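Local atomic coordinates of dihydrodipicolinate synthase (Oceanobacillus iheyensis HTE831, PDB entry 3D0C), a protein that probably catalyses the condensation of pyruvate with aspartate semialdehyde in lysine biosynthesis, passing through a Schiff-base intermediate. Residues 28-33 and 64-69; 34-39 and 75-80; 115-120 and 126-131; 166-169 and 174-177; 195-200 and 224-229. The protein carries 1 engineered substitution. One frame throughout, in Å; residues are numbered along the deposited sequence.

Overall arrangement
The five contacts are spread round one TIM barrel of eight parallel strands. Interactions 1 and 2 use the same helix pair, 32-44 and 64-78, with centres about 13 Å apart, and residues 34-39 follow directly on 28-33. Interaction 3 packs a loop after strand 109-112 on the helix that follows it; its Tyr129 side chain is about 7 Å from that of Tyr143, the predicted proton donor/acceptor. Interaction 4 holds Lys167, the predicted Schiff-base lysine, and lies about 18 Å, centre to centre, from interaction 3. Interaction 5 is about 16 Å between centres from interaction 4 and touches it where Ala169 O meets Thr195 CG2 at 3.8 Å.

Interaction 1 of 5, residues 28-33 and 64-69; sequences REIDWK and IEEAKQ
Trp32, in the first turn of helix 32-44, sets the far end of its indole against Gln69 of helix 64-78; the two helices are neighbours in the outer layer of a TIM barrel. Gln69 can be followed outward. Its CB presses on Trp32 CH2 at 3.6 Å, with CZ2 slightly farther; CG and CD carry the chain onward, and OE1 ends 3.9 Å from Trp32 CZ2. The amide stands at 87° to the indole, so the two flat groups do not stack. Glutamine suits this exposed edge, giving methylenes to the ring and keeping a polar tip. Within its own segment, Ile30 CG2 lies over the centre of the indole, 3.5 Å above its plane. The other branch of Ile30 starts beside the backbone N (chi1 -62°) and reaches across, CD1 meeting Glu66 CB at 3.9 Å. An alanine in place of Trp32 would probably open a gap between Ile30 CG2 and Gln69 CB and leave the glutamine free to turn. Beyond this apolar patch lie two carboxylates, Glu29 and Glu66, whose like charges come near each other. Arg279 forms a salt bridge to Glu66 OE1, which would probably offset part of that repulsion. Between the acids sits one water, donating to Glu29 OE1 and to Glu66 OE2, each at 2.8 Å, and accepting from Ile30 N.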
# COMPACT_ATOMS: atom_id res chain seq x y z
N ARG A 28 3.41 -17.08 15.38
CA ARG A 28 3.56 -15.69 14.98
C ARG A 28 2.65 -14.75 15.76
O ARG A 28 2.46 -13.60 15.38
CB ARG A 28 3.27 -15.51 13.48
CG ARG A 28 4.21 -16.27 12.54
CD ARG A 28 4.11 -15.69 11.13
NE ARG A 28 4.66 -16.54 10.09
CZ ARG A 28 5.88 -16.42 9.56
NH1 ARG A 28 6.70 -15.47 9.98
NH2 ARG A 28 6.27 -17.24 8.59
N GLU A 29 2.06 -15.25 16.85
CA GLU A 29 1.19 -14.40 17.66
C GLU A 29 2.06 -13.33 18.31
O GLU A 29 3.27 -13.51 18.44
CB GLU A 29 0.47 -15.22 18.74
CG GLU A 29 -0.57 -16.20 18.21
CD GLU A 29 -1.66 -15.53 17.39
OE1 GLU A 29 -2.35 -14.63 17.92
OE2 GLU A 29 -1.84 -15.91 16.21
N ILE A 30 1.45 -12.23 18.72
CA ILE A 30 2.18 -11.14 19.35
C ILE A 30 2.79 -11.56 20.69
O ILE A 30 2.12 -12.14 21.54
CB ILE A 30 1.27 -9.92 19.60
CG1 ILE A 30 0.75 -9.38 18.26
CG2 ILE A 30 2.02 -8.85 20.36
CD1 ILE A 30 -0.27 -8.25 18.39
N ASP A 31 4.08 -11.27 20.84
CA ASP A 31 4.80 -11.58 22.07
C ASP A 31 4.66 -10.34 22.94
O ASP A 31 5.48 -9.42 22.88
CB ASP A 31 6.27 -11.84 21.72
CG ASP A 31 7.11 -12.18 22.93
OD1 ASP A 31 6.61 -12.12 24.07
OD2 ASP A 31 8.30 -12.51 22.72
N TRP A 32 3.60 -10.30 23.74
CA TRP A 32 3.35 -9.14 24.58
C TRP A 32 4.46 -8.81 25.56
O TRP A 32 4.69 -7.65 25.87
CB TRP A 32 2.01 -9.31 25.31
CG TRP A 32 0.87 -9.36 24.34
CD1 TRP A 32 0.18 -10.47 23.95
CD2 TRP A 32 0.37 -8.27 23.56
NE1 TRP A 32 -0.72 -10.14 22.97
CE2 TRP A 32 -0.63 -8.80 22.71
CE3 TRP A 32 0.67 -6.91 23.49
CZ2 TRP A 32 -1.33 -8.00 21.79
CZ3 TRP A 32 -0.03 -6.11 22.58
CH2 TRP A 32 -1.01 -6.67 21.75
N LYS A 33 5.15 -9.84 26.04
CA LYS A 33 6.26 -9.66 26.97
C LYS A 33 7.38 -8.93 26.22
O LYS A 33 7.89 -7.91 26.68
CB LYS A 33 6.77 -11.02 27.46
CG LYS A 33 7.36 -11.03 28.87
CD LYS A 33 8.54 -10.09 29.01
CE LYS A 33 9.13 -10.18 30.41
NZ LYS A 33 10.17 -9.15 30.67
N ILE A 64 -6.78 -5.51 12.23
CA ILE A 64 -7.24 -4.27 12.84
C ILE A 64 -7.31 -4.45 14.36
O ILE A 64 -6.91 -3.57 15.14
CB ILE A 64 -8.64 -3.88 12.29
CG1 ILE A 64 -8.52 -3.48 10.81
CG2 ILE A 64 -9.26 -2.76 13.11
CD1 ILE A 64 -7.60 -2.29 10.56
N GLU A 65 -7.83 -5.59 14.79
CA GLU A 65 -7.94 -5.88 16.22
C GLU A 65 -6.57 -5.87 16.90
O GLU A 65 -6.41 -5.30 17.99
CB GLU A 65 -8.61 -7.24 16.40
CG GLU A 65 -8.71 -7.69 17.84
CD GLU A 65 -9.22 -9.11 17.93
OE1 GLU A 65 -8.56 -10.01 17.36
OE2 GLU A 65 -10.27 -9.34 18.57
N GLU A 66 -5.59 -6.52 16.28
CA GLU A 66 -4.24 -6.55 16.85
C GLU A 66 -3.62 -5.16 16.88
O GLU A 66 -2.92 -4.83 17.82
CB GLU A 66 -3.34 -7.48 16.03
CG GLU A 66 -3.76 -8.93 16.01
CD GLU A 66 -2.81 -9.77 15.18
OE1 GLU A 66 -2.59 -9.42 14.00
OE2 GLU A 66 -2.29 -10.78 15.70
N ALA A 67 -3.88 -4.35 15.86
CA ALA A 67 -3.31 -3.01 15.83
C ALA A 67 -3.84 -2.17 16.99
O ALA A 67 -3.09 -1.44 17.63
CB ALA A 67 -3.61 -2.33 14.49
N LYS A 68 -5.13 -2.26 17.26
CA LYS A 68 -5.69 -1.51 18.37
C LYS A 68 -5.05 -1.99 19.68
O LYS A 68 -4.72 -1.19 20.55
CB LYS A 68 -7.21 -1.69 18.44
CG LYS A 68 -7.95 -1.15 17.23
CD LYS A 68 -9.42 -1.48 17.32
CE LYS A 68 -10.19 -0.89 16.16
NZ LYS A 68 -11.61 -1.33 16.18
N GLN A 69 -4.87 -3.31 19.80
CA GLN A 69 -4.27 -3.88 21.01
C GLN A 69 -2.84 -3.39 21.23
O GLN A 69 -2.44 -3.12 22.37
CB GLN A 69 -4.28 -5.41 20.95
CG GLN A 69 -5.67 -6.03 20.91
CD GLN A 69 -5.64 -7.54 21.05
OE1 GLN A 69 -4.93 -8.24 20.32
NE2 GLN A 69 -6.42 -8.06 21.99
O HOH W 1 -1.37 -12.02 18.03

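Interaction 2 of 5, residues 34-39 and 75-80; sequences GLDDNV and TELVNG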
# COMPACT_ATOMS: atom_id res chain seq x y z
N GLY A 34 7.74 -9.46 25.05
CA GLY A 34 8.78 -8.86 24.24
C GLY A 34 8.48 -7.42 23.90
O GLY A 34 9.38 -6.57 23.89
N LEU A 35 7.21 -7.13 23.61
CA LEU A 35 6.78 -5.78 23.28
C LEU A 35 6.96 -4.85 24.47
O LEU A 35 7.48 -3.74 24.33
CB LEU A 35 5.31 -5.77 22.84
CG LEU A 35 4.70 -4.37 22.65
CD1 LEU A 35 5.55 -3.58 21.68
CD2 LEU A 35 3.26 -4.49 22.15
N ASP A 36 6.51 -5.30 25.64
CA ASP A 36 6.64 -4.48 26.84
C ASP A 36 8.12 -4.16 27.08
O ASP A 36 8.47 -3.02 27.40
CB ASP A 36 6.06 -5.21 28.07
CG ASP A 36 4.53 -5.12 28.16
OD1 ASP A 36 3.90 -4.42 27.33
OD2 ASP A 36 3.94 -5.74 29.08
N ASP A 37 8.97 -5.16 26.89
CA ASP A 37 10.40 -4.99 27.09
C ASP A 37 11.06 -4.08 26.07
O ASP A 37 12.03 -3.39 26.38
CB ASP A 37 11.10 -6.34 27.08
CG ASP A 37 10.71 -7.19 28.27
OD1 ASP A 37 10.24 -6.61 29.28
OD2 ASP A 37 10.89 -8.42 28.21
N ASN A 38 10.54 -4.08 24.84
CA ASN A 38 11.12 -3.22 23.82
C ASN A 38 10.78 -1.77 24.16
O ASN A 38 11.61 -0.87 24.01
CB ASN A 38 10.58 -3.58 22.44
CG ASN A 38 11.04 -2.60 21.37
OD1 ASN A 38 12.23 -2.37 21.20
ND2 ASN A 38 10.08 -2.02 20.66
N VAL A 39 9.55 -1.55 24.63
CA VAL A 39 9.08 -0.23 25.01
C VAL A 39 9.90 0.28 26.21
O VAL A 39 10.30 1.45 26.24
CB VAL A 39 7.57 -0.27 25.38
CG1 VAL A 39 7.11 1.09 25.91
CG2 VAL A 39 6.76 -0.64 24.14
N THR A 75 0.55 2.57 24.74
CA THR A 75 0.09 3.79 25.40
C THR A 75 0.03 3.62 26.93
O THR A 75 0.54 4.46 27.68
CB THR A 75 -1.31 4.23 24.89
OG1 THR A 75 -1.22 4.54 23.49
CG2 THR A 75 -1.81 5.45 25.65
N GLU A 76 -0.60 2.53 27.37
CA GLU A 76 -0.73 2.27 28.80
C GLU A 76 0.61 1.97 29.47
O GLU A 76 0.86 2.44 30.58
CB GLU A 76 -1.72 1.11 29.02
CG GLU A 76 -3.07 1.37 28.36
CD GLU A 76 -4.13 0.35 28.72
OE1 GLU A 76 -3.83 -0.86 28.72
OE2 GLU A 76 -5.28 0.76 29.00
N LEU A 77 1.47 1.22 28.79
CA LEU A 77 2.78 0.91 29.36
C LEU A 77 3.60 2.19 29.52
O LEU A 77 4.19 2.44 30.58
CB LEU A 77 3.53 -0.08 28.46
CG LEU A 77 4.91 -0.51 28.97
CD1 LEU A 77 4.78 -1.09 30.37
CD2 LEU A 77 5.50 -1.52 28.02
N VAL A 78 3.63 3.02 28.48
CA VAL A 78 4.36 4.28 28.52
C VAL A 78 3.83 5.10 29.68
O VAL A 78 4.59 5.73 30.42
CB VAL A 78 4.18 5.08 27.21
CG1 VAL A 78 4.79 6.47 27.35
CG2 VAL A 78 4.82 4.34 26.04
N ASN A 79 2.51 5.09 29.83
CA ASN A 79 1.84 5.80 30.91
C ASN A 79 2.33 7.23 31.12
O ASN A 79 2.66 7.63 32.25
CB ASN A 79 2.01 4.99 32.21
CG ASN A 79 1.21 5.57 33.36
OD1 ASN A 79 0.00 5.79 33.24
ND2 ASN A 79 1.88 5.81 34.48
N GLY A 80 2.38 7.99 30.04
CA GLY A 80 2.79 9.38 30.12
C GLY A 80 4.28 9.67 30.23
O GLY A 80 4.67 10.84 30.30
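Asp36 and Leu77 bring their CA atoms to 7.1 Å and Val39 and Val78 theirs to 7.4 Å, close spacing for two helices that run in broadly the same direction. Leu77 fills the space between them. Its CG lies anti to the backbone N (chi1 -179°), which projects the branched end at helix 32-44, and a single methyl, CD2, does most of the touching. That methyl rests 3.4 Å from Asp36 CA and equally near Asp36 OD1, then meets Val39 CB at 3.6 Å. Leucine and valine lie alongside each other, pointing opposite ways, flank against flank. The methyl thus borders CA, CB and the OD1 side of the carboxylate, while OD2 forms a salt bridge to Arg73; this lets an acid border an apolar methyl at the partly exposed edge. In a TIM barrel such neighbouring helices pack on one another and on the strands beneath, and here the inner side of the contact is made by the valines. Val39 CG1 and Val78 CG2 meet at 4.0 Å, the two side chains set roughly perpendicular, and both valines also touch Ile50 of strand 49-50. Small beta-branched residues suit a place so close to the sheet. Helix 64-78 stops just after Val78: Asn79 departs from helical geometry with a positive phi, and Arg81 takes up the carbonyl oxygens of both Leu77 and Val78.

Interaction 3 of 5, residues 115-120 and 126-131; sequences PVHPYI and VEYYRN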
# COMPACT_ATOMS: atom_id res chain seq x y z
N PRO A 115 -1.28 6.64 2.29
CA PRO A 115 -2.47 5.89 1.87
C PRO A 115 -2.07 4.66 1.04
O PRO A 115 -1.26 4.77 0.13
CB PRO A 115 -3.23 6.91 1.04
CG PRO A 115 -2.85 8.23 1.67
CD PRO A 115 -1.38 8.07 1.95
N VAL A 116 -2.63 3.50 1.36
CA VAL A 116 -2.31 2.29 0.61
C VAL A 116 -2.97 2.30 -0.77
O VAL A 116 -2.60 1.52 -1.64
CB VAL A 116 -2.77 1.00 1.36
CG1 VAL A 116 -2.04 0.88 2.70
CG2 VAL A 116 -4.28 1.02 1.57
N HIS A 117 -3.94 3.18 -0.97
CA HIS A 117 -4.62 3.23 -2.27
C HIS A 117 -3.64 3.41 -3.42
O HIS A 117 -2.76 4.26 -3.35
CB HIS A 117 -5.62 4.39 -2.31
CG HIS A 117 -6.53 4.47 -1.12
ND1 HIS A 117 -6.07 4.71 0.15
CD2 HIS A 117 -7.88 4.38 -1.03
CE1 HIS A 117 -7.09 4.77 0.98
NE2 HIS A 117 -8.20 4.58 0.29
N PRO A 118 -3.78 2.61 -4.50
CA PRO A 118 -2.88 2.72 -5.66
C PRO A 118 -3.15 3.99 -6.48
O PRO A 118 -2.29 4.43 -7.25
CB PRO A 118 -3.17 1.45 -6.45
CG PRO A 118 -4.60 1.16 -6.12
CD PRO A 118 -4.64 1.43 -4.63
N TYR A 119 -4.34 4.56 -6.31
CA TYR A 119 -4.73 5.77 -7.03
C TYR A 119 -5.01 6.91 -6.05
O TYR A 119 -5.86 6.80 -5.16
CB TYR A 119 -5.98 5.52 -7.88
CG TYR A 119 -5.98 4.20 -8.63
CD1 TYR A 119 -4.85 3.77 -9.33
CD2 TYR A 119 -7.10 3.37 -8.62
CE1 TYR A 119 -4.84 2.55 -10.01
CE2 TYR A 119 -7.10 2.15 -9.30
CZ TYR A 119 -5.97 1.75 -9.99
OH TYR A 119 -5.96 0.54 -10.65
N ILE A 120 -4.28 8.01 -6.23
CA ILE A 120 -4.42 9.18 -5.37
C ILE A 120 -4.04 10.44 -6.15
O ILE A 120 -3.19 10.38 -7.05
CB ILE A 120 -3.51 9.01 -4.10
CG1 ILE A 120 -3.70 10.18 -3.14
CG2 ILE A 120 -2.05 8.89 -4.51
CD1 ILE A 120 -3.05 9.95 -1.79
N VAL A 126 -5.81 15.80 -0.09
CA VAL A 126 -6.18 16.84 0.86
C VAL A 126 -7.47 16.45 1.58
O VAL A 126 -7.56 16.56 2.81
CB VAL A 126 -6.36 18.21 0.15
CG1 VAL A 126 -6.95 19.22 1.13
CG2 VAL A 126 -5.02 18.70 -0.39
N GLU A 127 -8.46 15.97 0.83
CA GLU A 127 -9.74 15.55 1.42
C GLU A 127 -9.57 14.37 2.38
O GLU A 127 -10.16 14.33 3.46
CB GLU A 127 -10.73 15.19 0.31
CG GLU A 127 -11.09 16.36 -0.58
CD GLU A 127 -11.70 17.50 0.20
OE1 GLU A 127 -12.78 17.29 0.80
OE2 GLU A 127 -11.10 18.60 0.22
N TYR A 128 -8.75 13.41 1.97
CA TYR A 128 -8.47 12.22 2.77
C TYR A 128 -7.92 12.65 4.12
O TYR A 128 -8.46 12.31 5.19
CB TYR A 128 -7.44 11.35 2.04
CG TYR A 128 -7.02 10.11 2.80
CD1 TYR A 128 -7.82 8.97 2.79
CD2 TYR A 128 -5.83 10.08 3.53
CE1 TYR A 128 -7.44 7.83 3.50
CE2 TYR A 128 -5.45 8.96 4.23
CZ TYR A 128 -6.26 7.83 4.22
OH TYR A 128 -5.87 6.71 4.92
N TYR A 129 -6.83 13.40 4.07
CA TYR A 129 -6.18 13.87 5.29
C TYR A 129 -7.06 14.74 6.18
O TYR A 129 -7.16 14.54 7.38
CB TYR A 129 -4.90 14.63 4.95
CG TYR A 129 -3.79 13.76 4.42
CD1 TYR A 129 -3.38 12.62 5.11
CD2 TYR A 129 -3.14 14.09 3.23
CE1 TYR A 129 -2.35 11.83 4.62
CE2 TYR A 129 -2.11 13.30 2.73
CZ TYR A 129 -1.72 12.17 3.44
OH TYR A 129 -0.70 11.38 2.95
N ARG A 130 -7.70 15.73 5.58
CA ARG A 130 -8.53 16.63 6.37
C ARG A 130 -9.72 15.96 7.07
O ARG A 130 -10.03 16.31 8.22
CB ARG A 130 -9.04 17.77 5.48
CG ARG A 130 -9.86 18.79 6.24
CD ARG A 130 -9.74 20.13 5.57
NE ARG A 130 -10.12 20.05 4.17
CZ ARG A 130 -9.63 20.85 3.24
NH1 ARG A 130 -8.74 21.77 3.57
NH2 ARG A 130 -10.03 20.73 1.98
N ASN A 131 -10.40 15.04 6.40
CA ASN A 131 -11.53 14.38 7.03
C ASN A 131 -11.07 13.53 8.23
O ASN A 131 -11.81 13.39 9.20
CB ASN A 131 -12.29 13.51 6.03
CG ASN A 131 -12.95 14.33 4.93
OD1 ASN A 131 -13.16 15.54 5.07
ND2 ASN A 131 -13.29 13.67 3.83
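Pro115 lies in the loop that leads from strand 109-112 into helix 122-135, and it touches two tyrosines of that helix. Its CG leans on Tyr128 at CE2, 3.7 Å off, while the neighbouring ring carbon CD meets the hydroxyl oxygen of Tyr129 at 3.5 Å. With chi1 near 180° (178°), the Tyr128 ring swings away from its own backbone N and toward the loop. A compact, rigid proline suits a place where the chain doubles back on its own barrel helix. Two residues on, His117 brings CE1 to 4.0 Å from Tyr128 CE1; the ring planes are 76° apart and the approach is oblique, packing rather than stacking. Proline touches the phenol at CE2 and histidine at CE1, both from the same side of the ring plane. His117 also packs on Pro281 of the second subunit, as does Ile120 farther along, so the loop joins the barrel to the dimer partner. No hydrogen bond links the two segments themselves; the buried contact is held by van der Waals packing of rings, and the phenol of Tyr128 can line the loop with carbon while its one polar atom, OH, is satisfied by a hydrogen bond to Tyr90 O.

Interaction 4 of 5, residues 166-169 and 174-177; sequences IKYA and QRVT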
# COMPACT_ATOMS: atom_id res chain seq x y z
N ILE A 166 4.89 16.93 10.23
CA ILE A 166 5.01 16.20 8.97
C ILE A 166 6.28 15.37 9.03
O ILE A 166 7.37 15.91 9.23
CB ILE A 166 5.17 17.12 7.73
CG1 ILE A 166 3.99 18.09 7.62
CG2 ILE A 166 5.24 16.27 6.47
CD1 ILE A 166 2.67 17.42 7.32
N LYS A 167 6.14 14.05 8.91
CA LYS A 167 7.31 13.18 8.86
C LYS A 167 7.58 13.13 7.36
O LYS A 167 7.03 12.29 6.65
CB LYS A 167 7.00 11.78 9.41
CG LYS A 167 7.07 11.70 10.92
CD LYS A 167 6.83 10.28 11.39
CE LYS A 167 7.07 10.15 12.88
NZ LYS A 167 6.15 11.02 13.66
N TYR A 168 8.42 14.05 6.89
CA TYR A 168 8.74 14.15 5.47
C TYR A 168 9.68 13.02 5.08
O TYR A 168 10.82 12.96 5.56
CB TYR A 168 9.39 15.50 5.16
CG TYR A 168 9.25 15.92 3.71
CD1 TYR A 168 8.07 16.50 3.25
CD2 TYR A 168 10.28 15.70 2.80
CE1 TYR A 168 7.91 16.84 1.91
CE2 TYR A 168 10.13 16.05 1.45
CZ TYR A 168 8.94 16.62 1.01
OH TYR A 168 8.78 16.95 -0.31
N ALA A 169 9.22 12.14 4.20
CA ALA A 169 10.02 11.00 3.80
C ALA A 169 10.38 10.92 2.32
O ALA A 169 10.58 9.83 1.79
CB ALA A 169 9.32 9.70 4.23
N GLN A 174 15.97 19.33 -2.32
CA GLN A 174 15.48 20.60 -2.86
C GLN A 174 14.04 20.79 -2.37
O GLN A 174 13.68 21.87 -1.88
CB GLN A 174 15.48 20.58 -4.39
CG GLN A 174 16.84 20.41 -5.07
CD GLN A 174 17.76 21.61 -4.90
OE1 GLN A 174 17.30 22.74 -4.71
NE2 GLN A 174 19.06 21.38 -5.00
N ARG A 175 13.22 19.75 -2.50
CA ARG A 175 11.83 19.81 -2.08
C ARG A 175 11.66 20.02 -0.58
O ARG A 175 10.79 20.78 -0.15
CB ARG A 175 11.08 18.53 -2.47
CG ARG A 175 10.68 18.48 -3.93
CD ARG A 175 9.86 17.24 -4.28
NE ARG A 175 8.57 17.20 -3.60
CZ ARG A 175 7.58 16.37 -3.93
NH1 ARG A 175 7.75 15.51 -4.93
NH2 ARG A 175 6.44 16.38 -3.26
N VAL A 176 12.48 19.34 0.22
CA VAL A 176 12.34 19.48 1.66
C VAL A 176 12.65 20.90 2.09
O VAL A 176 11.99 21.45 2.97
CB VAL A 176 13.25 18.50 2.45
CG1 VAL A 176 14.71 18.79 2.21
CG2 VAL A 176 12.92 18.59 3.93
N THR A 177 13.65 21.51 1.45
CA THR A 177 14.02 22.88 1.77
C THR A 177 12.89 23.83 1.36
O THR A 177 12.52 24.73 2.11
CB THR A 177 15.32 23.28 1.06
OG1 THR A 177 16.37 22.38 1.44
CG2 THR A 177 15.72 24.71 1.43
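Tyr168 points its ring from strand 163-168 into helix 173-182, with Val176 along its side and Arg175 across its hydroxyl end. Against Val176 the ring comes obliquely, CD2 lying 4.1 Å from Val176 CG2, and CE2 is as far from the valine CB. Arg175 passes it almost squarely: its guanidinium plane is turned 69° from the ring, and its CB passes 3.5 Å from Tyr168 OH. The arginine chain bends at chi3 (64°), which brings NE back to 3.3 Å from that same oxygen. This is the strand-to-helix packing of a beta-alpha-beta unit in the TIM barrel: the tyrosine faces the helical layer, while the adjacent Lys167, the predicted Schiff-base residue, extends from the other side of the strand. Tyrosine suits a buried place that needs a flat apolar body and a polar tip. Asp151 ties the two side chains together, with OD1 hydrogen-bonded to Tyr168 OH and OD2 in a salt bridge with Arg175 NE. A phenylalanine here would keep the ring packing but would probably leave Asp151 OD1 without its phenolic partner. Arg175 is held further by carbonyl oxygens, NH1 bonding to Ala147 O and NH2 to Leu149 O.

Interaction 5 of 5, residues 195-200 and 224-229; sequences TAEKWA and FALLEA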
# COMPACT_ATOMS: atom_id res chain seq x y z
N THR A 195 13.15 9.68 7.19
CA THR A 195 14.02 8.67 6.59
C THR A 195 15.24 8.35 7.45
O THR A 195 16.26 7.87 6.96
CB THR A 195 14.46 9.06 5.16
OG1 THR A 195 14.79 10.46 5.12
CG2 THR A 195 13.34 8.78 4.16
N ALA A 196 15.13 8.66 8.74
CA ALA A 196 16.15 8.35 9.73
C ALA A 196 17.57 8.93 9.66
O ALA A 196 17.82 9.94 9.00
CB ALA A 196 16.24 6.83 9.89
N GLU A 197 18.48 8.27 10.38
CA GLU A 197 19.87 8.70 10.51
C GLU A 197 20.66 9.01 9.24
O GLU A 197 21.45 9.97 9.22
CB GLU A 197 20.64 7.68 11.35
CG GLU A 197 20.29 7.70 12.85
CD GLU A 197 19.11 6.80 13.21
OE1 GLU A 197 18.30 6.47 12.31
OE2 GLU A 197 18.98 6.42 14.40
N LYS A 198 20.50 8.21 8.20
CA LYS A 198 21.25 8.44 6.97
C LYS A 198 20.90 9.80 6.35
O LYS A 198 21.76 10.47 5.76
CB LYS A 198 20.96 7.33 5.97
CG LYS A 198 21.71 7.48 4.66
CD LYS A 198 21.29 6.43 3.65
CE LYS A 198 22.08 6.56 2.36
NZ LYS A 198 21.65 5.54 1.37
N TRP A 199 19.65 10.22 6.50
CA TRP A 199 19.24 11.50 5.93
C TRP A 199 19.12 12.66 6.91
O TRP A 199 19.07 13.82 6.50
CB TRP A 199 17.93 11.34 5.15
CG TRP A 199 18.13 10.56 3.90
CD1 TRP A 199 18.07 9.20 3.76
CD2 TRP A 199 18.55 11.08 2.64
NE1 TRP A 199 18.43 8.84 2.49
CE2 TRP A 199 18.73 9.97 1.78
CE3 TRP A 199 18.79 12.36 2.15
CZ2 TRP A 199 19.14 10.12 0.45
CZ3 TRP A 199 19.21 12.51 0.82
CH2 TRP A 199 19.38 11.39 -0.01
N ALA A 200 19.08 12.36 8.21
CA ALA A 200 18.93 13.39 9.23
C ALA A 200 19.83 14.62 9.10
O ALA A 200 19.35 15.75 9.20
CB ALA A 200 19.09 12.76 10.62
N PHE A 224 21.26 8.78 19.58
CA PHE A 224 21.26 9.96 20.43
C PHE A 224 22.55 10.75 20.32
O PHE A 224 22.57 11.95 20.58
CB PHE A 224 20.98 9.59 21.89
CG PHE A 224 19.51 9.58 22.23
CD1 PHE A 224 18.81 10.77 22.37
CD2 PHE A 224 18.84 8.37 22.38
CE1 PHE A 224 17.44 10.76 22.65
CE2 PHE A 224 17.47 8.35 22.65
CZ PHE A 224 16.78 9.54 22.79
N ALA A 225 23.63 10.07 19.94
CA ALA A 225 24.91 10.75 19.76
C ALA A 225 24.75 11.66 18.53
O ALA A 225 25.24 12.80 18.50
CB ALA A 225 26.02 9.74 19.52
N LEU A 226 24.04 11.16 17.53
CA LEU A 226 23.79 11.93 16.32
C LEU A 226 22.87 13.11 16.63
O LEU A 226 23.10 14.22 16.16
CB LEU A 226 23.14 11.05 15.24
CG LEU A 226 22.77 11.79 13.95
CD1 LEU A 226 24.02 12.42 13.36
CD2 LEU A 226 22.14 10.83 12.95
N LEU A 227 21.83 12.88 17.43
CA LEU A 227 20.92 13.98 17.76
C LEU A 227 21.66 15.09 18.50
O LEU A 227 21.53 16.26 18.17
CB LEU A 227 19.75 13.49 18.62
CG LEU A 227 18.81 14.61 19.10
CD1 LEU A 227 18.13 15.28 17.92
CD2 LEU A 227 17.77 14.03 20.04
N GLU A 228 22.46 14.71 19.49
CA GLU A 228 23.19 15.72 20.25
C GLU A 228 24.14 16.51 19.35
O GLU A 228 24.21 17.74 19.43
CB GLU A 228 23.99 15.09 21.39
CG GLU A 228 24.69 16.12 22.26
CD GLU A 228 25.25 15.53 23.54
OE1 GLU A 228 26.14 14.66 23.45
OE2 GLU A 228 24.79 15.94 24.62
N ALA A 229 24.86 15.80 18.49
CA ALA A 229 25.80 16.44 17.58
C ALA A 229 25.07 17.46 16.70
O ALA A 229 25.54 18.58 16.53
CB ALA A 229 26.48 15.39 16.71
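Leu226 pushes one methyl, CD2, into the side of helix 196-206, and almost the whole contact gathers round that atom. The tight part is against Glu197, whose CG comes to 3.6 Å from the methyl and whose CB is at 3.8 Å. A first torsion of 177° turns the branched end of Leu226 away from its own backbone N and across the gap, where the two side chains meet at a slant. Ala200, one turn on from Glu197, is the looser part: its CB stays 4.3 Å from the same CD2, near enough for apolar packing without close contact. Alanine suits this spot, since its short side chain leaves room for the leucine. Tight or loose, the joint is buried, all three touching residues included. A glutamate is less expected in such surroundings, yet only its aliphatic stem faces Leu226. The chain bends at chi2 (87°), and the carboxylate is taken up by hydroxyls, OE2 being hydrogen-bonded to both Ser213 OG and Ser223 OG; these would be expected to stabilise a buried charge. The contact covers a modest 100 Å² and joins two successive helices of the TIM barrel. Strand 210-213, which lies between them in sequence, touches Glu197 and Ala200 through Phe211, while helix 235-257 packs Val245 on Glu197 and Val241 on Leu226.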